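Local atomic coordinates of dimethylsulfoniopropionate lyase (Roseovarius nubinhibens, PDB entry 4B29), a protein that probably cleaves dimethylsulfoniopropionate to release dimethyl sulfide, as a zinc-binding lyase of the cupin fold. Residues 152-166 and 191-205. Numbering follows the deposited sequence.
Sequences PEELYSVVSGRALFH and MTTLTDPILTLVLWR. With ZN (zinc ion), chain J; PO4 (phosphate ion), chain B; EDO (1,2-ethanediol), chain F.
Strand 153-159 pairs antiparallel with strand 198-205, from Glu153 opposite Arg205 to Val158 opposite Thr200. A classic beta bulge follows: Val159 N and Ser160 N both donate to Leu199 O. Past the corner at Ser160, strand 163-166 pairs with 191-192 in the second sheet of the cupin barrel. Gly161 CA makes a CA-H...O contact with Pro197 O.

The barrel interior carries Glu154, Tyr156, Phe165, Met191, Thr200, Val202 and Trp204. Glu154 OE1 binds zinc at 2.0 Å, and His150 and His189 complete the protein ligands. Glu154 OE2 lies over one face of the Trp204 ring toward its rim, 3.2 Å from Trp204 CZ2. His183 also hydrogen-bonds Glu154 OE1. The Tyr156 ring is sandwiched: Val202 CG2 sits over the centre of one face, 3.6 Å from the centroid, and Phe165 CE2 meets the opposite face near its rim. Tyr156 OH donates to phosphate O3 at 2.6 Å. Met191 CG, anti to the backbone N (chi1 -171°), lies over the Phe165 ring; Met191 SD approaches it obliquely, 3.5 Å from Phe165 CZ, a Met-aromatic contact.

On the other face, Ser157 OG joins its own N in gripping Leu201 O, at 2.8 Å from OG. At the strand end Arg205 NE meets Glu153 OE1 at 2.7 Å in the guanidinium plane, a salt bridge.

Zinc, through phosphate O4, and Tyr156 OH hold the phosphate together with Tyr145 and His148. Val202 lies beside the 1,2-ethanediol, and Thr200 OG1 hydrogen-bonds with its O1. The phosphate probably comes from the crystallisation liquor, but its site, lined by Trp204 and Glu154, may mark a substrate pocket beside the metal.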
loop_
_atom_site.group_PDB
_atom_site.type_symbol
_atom_site.label_atom_id
_atom_site.label_comp_id
_atom_site.label_asym_id
_atom_site.label_seq_id
_atom_site.Cartn_x
_atom_site.Cartn_y
_atom_site.Cartn_z
ATOM N N PRO A 152 -3.075 13.719 -6.005
ATOM C CA PRO A 152 -3.784 12.621 -6.672
ATOM C C PRO A 152 -4.805 11.959 -5.741
ATOM O O PRO A 152 -4.642 11.995 -4.502
ATOM C CB PRO A 152 -2.653 11.599 -6.998
ATOM C CG PRO A 152 -1.454 11.996 -6.146
ATOM C CD PRO A 152 -1.607 13.536 -6.039
ATOM N N GLU A 153 -5.852 11.472 -6.354
ATOM C CA GLU A 153 -6.844 10.627 -5.611
ATOM C C GLU A 153 -6.248 9.273 -5.311
ATOM O O GLU A 153 -5.367 8.786 -6.036
ATOM C CB GLU A 153 -8.053 10.421 -6.487
ATOM C CG GLU A 153 -8.848 11.767 -6.707
ATOM C CD GLU A 153 -10.000 11.577 -7.616
ATOM O OE1 GLU A 153 -10.291 10.415 -7.999
ATOM O OE2 GLU A 153 -10.721 12.545 -7.977
ATOM N N GLU A 154 -6.770 8.612 -4.278
ATOM C CA GLU A 154 -6.214 7.320 -3.891
ATOM C C GLU A 154 -7.368 6.464 -3.408
ATOM O O GLU A 154 -8.354 6.977 -2.884
ATOM C CB GLU A 154 -5.242 7.649 -2.760
ATOM C CG GLU A 154 -4.988 6.686 -1.781
ATOM C CD GLU A 154 -3.892 7.131 -0.844
ATOM O OE1 GLU A 154 -4.119 7.957 0.062
ATOM O OE2 GLU A 154 -2.802 6.583 -0.936
ATOM N N LEU A 155 -7.260 5.161 -3.620
ATOM C CA LEU A 155 -8.286 4.195 -3.141
ATOM C C LEU A 155 -7.520 3.127 -2.369
ATOM O O LEU A 155 -6.789 2.311 -2.959
ATOM C CB LEU A 155 -9.049 3.590 -4.324
ATOM C CG LEU A 155 -10.137 2.569 -3.912
ATOM C CD1 LEU A 155 -11.201 3.201 -2.985
ATOM C CD2 LEU A 155 -10.787 1.980 -5.171
ATOM N N TYR A 156 -7.662 3.146 -1.036
ATOM C CA TYR A 156 -7.045 2.119 -0.210
ATOM C C TYR A 156 -7.855 0.824 -0.252
ATOM O O TYR A 156 -9.081 0.842 -0.365
ATOM C CB TYR A 156 -7.084 2.569 1.287
ATOM C CG TYR A 156 -5.784 3.089 1.776
ATOM C CD1 TYR A 156 -5.399 4.413 1.470
ATOM C CD2 TYR A 156 -4.907 2.297 2.496
ATOM C CE1 TYR A 156 -4.167 4.924 1.954
ATOM C CE2 TYR A 156 -3.706 2.779 2.967
ATOM C CZ TYR A 156 -3.317 4.079 2.651
ATOM O OH TYR A 156 -2.126 4.556 3.139
ATOM N N SER A 157 -7.137 -0.313 -0.133
ATOM C CA SER A 157 -7.783 -1.581 0.296
ATOM C C SER A 157 -6.931 -2.132 1.413
ATOM O O SER A 157 -5.711 -1.903 1.470
ATOM C CB SER A 157 -7.941 -2.625 -0.843
ATOM O OG SER A 157 -6.665 -3.182 -1.215
ATOM N N VAL A 158 -7.594 -2.884 2.306
ATOM C CA VAL A 158 -6.852 -3.603 3.326
ATOM C C VAL A 158 -6.622 -5.064 2.888
ATOM O O VAL A 158 -7.566 -5.753 2.502
ATOM C CB VAL A 158 -7.682 -3.606 4.638
ATOM C CG1 VAL A 158 -6.834 -4.332 5.771
ATOM C CG2 VAL A 158 -7.922 -2.140 5.031
ATOM N N VAL A 159 -5.365 -5.513 2.985
ATOM C CA VAL A 159 -5.069 -6.898 2.604
ATOM C C VAL A 159 -5.120 -7.766 3.847
ATOM O O VAL A 159 -5.732 -8.852 3.793
ATOM C CB VAL A 159 -3.664 -7.028 1.963
ATOM C CG1 VAL A 159 -3.392 -8.503 1.549
ATOM C CG2 VAL A 159 -3.644 -6.130 0.674
ATOM N N SER A 160 -4.481 -7.290 4.891
ATOM C CA SER A 160 -4.487 -8.105 6.143
ATOM C C SER A 160 -4.306 -7.183 7.319
ATOM O O SER A 160 -3.860 -6.009 7.199
ATOM C CB SER A 160 -3.391 -9.211 6.059
ATOM O OG SER A 160 -2.109 -8.666 5.770
ATOM N N GLY A 161 -4.670 -7.666 8.505
ATOM C CA GLY A 161 -4.591 -6.779 9.671
ATOM C C GLY A 161 -5.823 -5.873 9.703
ATOM O O GLY A 161 -6.885 -6.218 9.155
ATOM N N ARG A 162 -5.676 -4.726 10.353
ATOM C CA ARG A 162 -6.798 -3.764 10.492
ATOM C C ARG A 162 -6.258 -2.473 11.056
ATOM O O ARG A 162 -5.189 -2.433 11.708
ATOM C CB ARG A 162 -7.910 -4.354 11.388
ATOM C CG ARG A 162 -7.516 -4.440 12.803
ATOM C CD ARG A 162 -8.631 -5.227 13.630
ATOM N NE ARG A 162 -9.926 -4.627 13.923
ATOM C CZ ARG A 162 -10.204 -3.861 15.001
ATOM N NH1 ARG A 162 -9.254 -3.497 15.850
ATOM N NH2 ARG A 162 -11.443 -3.440 15.245
ATOM N N ALA A 163 -6.946 -1.368 10.756
ATOM C CA ALA A 163 -6.531 -0.096 11.303
ATOM C C ALA A 163 -7.670 0.904 11.271
ATOM O O ALA A 163 -8.644 0.701 10.556
ATOM C CB ALA A 163 -5.291 0.493 10.491
ATOM N N LEU A 164 -7.483 1.995 12.018
ATOM C CA LEU A 164 -8.465 3.075 12.078
ATOM C C LEU A 164 -8.044 4.165 11.111
ATOM O O LEU A 164 -6.950 4.725 11.267
ATOM C CB LEU A 164 -8.536 3.610 13.524
ATOM C CG LEU A 164 -9.603 4.676 13.726
ATOM C CD1 LEU A 164 -11.004 4.106 13.478
ATOM C CD2 LEU A 164 -9.401 5.237 15.198
ATOM N N PHE A 165 -8.939 4.457 10.154
ATOM C CA PHE A 165 -8.687 5.441 9.085
ATOM C C PHE A 165 -9.403 6.749 9.325
ATOM O O PHE A 165 -10.618 6.756 9.558
ATOM C CB PHE A 165 -9.138 4.856 7.752
ATOM C CG PHE A 165 -8.158 3.860 7.194
ATOM C CD1 PHE A 165 -8.059 2.539 7.715
ATOM C CD2 PHE A 165 -7.263 4.284 6.193
ATOM C CE1 PHE A 165 -7.134 1.613 7.205
ATOM C CE2 PHE A 165 -6.327 3.352 5.642
ATOM C CZ PHE A 165 -6.268 2.039 6.138
ATOM N N HIS A 166 -8.624 7.842 9.274
ATOM C CA HIS A 166 -9.100 9.206 9.481
ATOM C C HIS A 166 -9.075 9.965 8.161
ATOM O O HIS A 166 -8.126 9.771 7.359
ATOM C CB HIS A 166 -8.153 9.955 10.431
ATOM C CG HIS A 166 -7.892 9.233 11.722
ATOM N ND1 HIS A 166 -8.829 9.201 12.745
ATOM C CD2 HIS A 166 -6.820 8.532 12.157
ATOM C CE1 HIS A 166 -8.335 8.496 13.759
ATOM N NE2 HIS A 166 -7.114 8.090 13.434
ATOM N N MET A 191 -3.916 7.480 9.784
ATOM C CA MET A 191 -4.287 6.110 10.103
ATOM C C MET A 191 -3.570 5.690 11.395
ATOM O O MET A 191 -2.409 6.025 11.569
ATOM C CB MET A 191 -3.802 5.193 8.963
ATOM C CG MET A 191 -4.326 3.745 9.086
ATOM S SD MET A 191 -3.392 2.616 7.978
ATOM C CE MET A 191 -1.822 2.613 8.831
ATOM N N THR A 192 -4.251 4.910 12.238
ATOM C CA THR A 192 -3.659 4.442 13.495
ATOM C C THR A 192 -3.787 2.928 13.546
ATOM O O THR A 192 -4.899 2.380 13.360
ATOM C CB THR A 192 -4.511 4.997 14.661
ATOM O OG1 THR A 192 -4.561 6.419 14.524
ATOM C CG2 THR A 192 -3.889 4.584 16.024
ATOM N N THR A 193 -2.684 2.243 13.816
ATOM C CA THR A 193 -2.796 0.815 14.135
ATOM C C THR A 193 -2.815 0.703 15.689
ATOM O O THR A 193 -2.145 1.448 16.409
ATOM C CB THR A 193 -1.638 -0.055 13.616
ATOM O OG1 THR A 193 -0.411 0.606 13.893
ATOM C CG2 THR A 193 -1.718 -0.250 12.061
ATOM N N LEU A 194 -3.602 -0.252 16.133
ATOM C CA LEU A 194 -3.737 -0.542 17.570
ATOM C C LEU A 194 -2.967 -1.832 17.833
ATOM O O LEU A 194 -1.755 -1.856 17.671
ATOM C CB LEU A 194 -5.223 -0.615 17.915
ATOM C CG LEU A 194 -6.060 0.675 17.855
ATOM C CD1 LEU A 194 -5.398 1.816 18.608
ATOM C CD2 LEU A 194 -6.408 1.091 16.418
ATOM N N THR A 195 -3.652 -2.917 18.174
ATOM C CA THR A 195 -3.005 -4.163 18.528
ATOM C C THR A 195 -2.528 -5.021 17.331
ATOM O O THR A 195 -1.655 -5.891 17.463
ATOM C CB THR A 195 -4.046 -4.954 19.402
ATOM O OG1 THR A 195 -4.055 -4.297 20.688
ATOM C CG2 THR A 195 -3.619 -6.306 19.600
ATOM N N ASP A 196 -3.086 -4.747 16.162
ATOM C CA ASP A 196 -2.809 -5.517 14.960
ATOM C C ASP A 196 -2.013 -4.631 14.001
ATOM O O ASP A 196 -2.109 -3.419 14.099
ATOM C CB ASP A 196 -4.112 -5.931 14.294
ATOM C CG ASP A 196 -4.996 -6.753 15.243
ATOM O OD1 ASP A 196 -4.482 -7.747 15.782
ATOM O OD2 ASP A 196 -6.167 -6.410 15.414
ATOM N N PRO A 197 -1.168 -5.250 13.182
ATOM C CA PRO A 197 -0.523 -4.494 12.076
ATOM C C PRO A 197 -1.576 -4.256 10.975
ATOM O O PRO A 197 -2.734 -4.688 11.073
ATOM C CB PRO A 197 0.512 -5.485 11.577
ATOM C CG PRO A 197 -0.182 -6.844 11.698
ATOM C CD PRO A 197 -1.019 -6.707 13.008
ATOM N N ILE A 198 -1.153 -3.608 9.881
ATOM C CA ILE A 198 -2.003 -3.574 8.687
ATOM C C ILE A 198 -1.114 -3.598 7.445
ATOM O O ILE A 198 -0.040 -3.009 7.437
ATOM C CB ILE A 198 -2.951 -2.325 8.638
ATOM C CG1 ILE A 198 -4.006 -2.520 7.529
ATOM C CG2 ILE A 198 -2.167 -0.962 8.548
ATOM C CD1 ILE A 198 -5.086 -1.445 7.560
ATOM N N LEU A 199 -1.587 -4.327 6.449
ATOM C CA LEU A 199 -0.903 -4.419 5.138
ATOM C C LEU A 199 -1.947 -3.964 4.118
ATOM O O LEU A 199 -3.080 -4.479 4.109
ATOM C CB LEU A 199 -0.501 -5.869 4.907
ATOM C CG LEU A 199 0.144 -6.255 3.549
ATOM C CD1 LEU A 199 1.474 -5.523 3.379
ATOM C CD2 LEU A 199 0.309 -7.803 3.423
ATOM N N THR A 200 -1.570 -2.992 3.262
ATOM C CA THR A 200 -2.561 -2.359 2.358
ATOM C C THR A 200 -2.086 -2.448 0.917
ATOM O O THR A 200 -0.869 -2.586 0.665
ATOM C CB THR A 200 -2.729 -0.860 2.669
ATOM O OG1 THR A 200 -1.449 -0.219 2.583
ATOM C CG2 THR A 200 -3.281 -0.684 4.162
ATOM N N LEU A 201 -3.044 -2.356 0.002
ATOM C CA LEU A 201 -2.711 -2.275 -1.430
ATOM C C LEU A 201 -3.602 -1.141 -1.962
ATOM O O LEU A 201 -4.831 -1.133 -1.732
ATOM C CB LEU A 201 -2.952 -3.630 -2.129
ATOM C CG LEU A 201 -2.480 -3.551 -3.601
ATOM C CD1 LEU A 201 -1.844 -4.892 -4.056
ATOM C CD2 LEU A 201 -3.692 -3.209 -4.464
ATOM N N VAL A 202 -2.986 -0.172 -2.640
ATOM C CA VAL A 202 -3.659 1.129 -2.848
ATOM C C VAL A 202 -3.546 1.514 -4.323
ATOM O O VAL A 202 -2.492 1.326 -4.924
ATOM C CB VAL A 202 -2.933 2.180 -2.003
ATOM C CG1 VAL A 202 -3.491 3.599 -2.229
ATOM C CG2 VAL A 202 -3.024 1.776 -0.502
ATOM N N LEU A 203 -4.633 2.016 -4.876
ATOM C CA LEU A 203 -4.591 2.563 -6.251
ATOM C C LEU A 203 -4.561 4.097 -6.206
ATOM O O LEU A 203 -5.112 4.752 -5.267
ATOM C CB LEU A 203 -5.861 2.204 -7.017
ATOM C CG LEU A 203 -6.296 0.707 -7.053
ATOM C CD1 LEU A 203 -7.477 0.513 -7.951
ATOM C CD2 LEU A 203 -5.091 -0.162 -7.535
ATOM N N TRP A 204 -3.978 4.686 -7.274
ATOM C CA TRP A 204 -3.910 6.159 -7.355
ATOM C C TRP A 204 -4.322 6.582 -8.746
ATOM O O TRP A 204 -4.079 5.836 -9.724
ATOM C CB TRP A 204 -2.450 6.647 -7.186
ATOM C CG TRP A 204 -1.715 6.204 -5.961
ATOM C CD1 TRP A 204 -1.356 4.889 -5.575
ATOM C CD2 TRP A 204 -1.341 7.039 -4.885
ATOM N NE1 TRP A 204 -0.699 4.935 -4.374
ATOM C CE2 TRP A 204 -0.676 6.237 -3.929
ATOM C CE3 TRP A 204 -1.461 8.418 -4.651
ATOM C CZ2 TRP A 204 -0.152 6.759 -2.727
ATOM C CZ3 TRP A 204 -0.913 8.951 -3.431
ATOM C CH2 TRP A 204 -0.261 8.125 -2.519
ATOM N N ARG A 205 -4.981 7.735 -8.834
ATOM C CA ARG A 205 -5.324 8.270 -10.150
ATOM C C ARG A 205 -5.443 9.786 -10.123
ATOM O O ARG A 205 -5.456 10.417 -9.042
ATOM C CB ARG A 205 -6.635 7.676 -10.680
ATOM C CG ARG A 205 -7.858 8.354 -10.001
ATOM C CD ARG A 205 -9.139 7.582 -10.367
ATOM N NE ARG A 205 -10.297 8.308 -9.763
ATOM C CZ ARG A 205 -11.562 7.970 -9.958
ATOM N NH1 ARG A 205 -11.905 6.886 -10.679
ATOM N NH2 ARG A 205 -12.535 8.727 -9.399
HETATM ZN ZN ZN J . -2.709 9.165 0.760
HETATM P P PO4 B . -0.615 7.354 1.767
HETATM O O1 PO4 B . 0.782 7.322 2.313
HETATM O O2 PO4 B . -0.714 6.256 0.689
HETATM O O3 PO4 B . -1.672 7.124 2.839
HETATM O O4 PO4 B . -0.939 8.664 1.126
HETATM C C1 EDO F . -0.125 2.663 0.588
HETATM O O1 EDO F . -0.650 2.307 1.869
HETATM C C2 EDO F . 1.237 3.255 0.836
HETATM O O2 EDO F . 1.611 3.778 -0.423
HETATM O O HOH W 1 -12.742 11.841 -9.573
HETATM O O HOH W 2 -4.485 -2.253 14.275
HETATM O O HOH W 3 -6.428 -3.575 15.838
HETATM O O HOH W 4 -6.228 7.658 16.142
#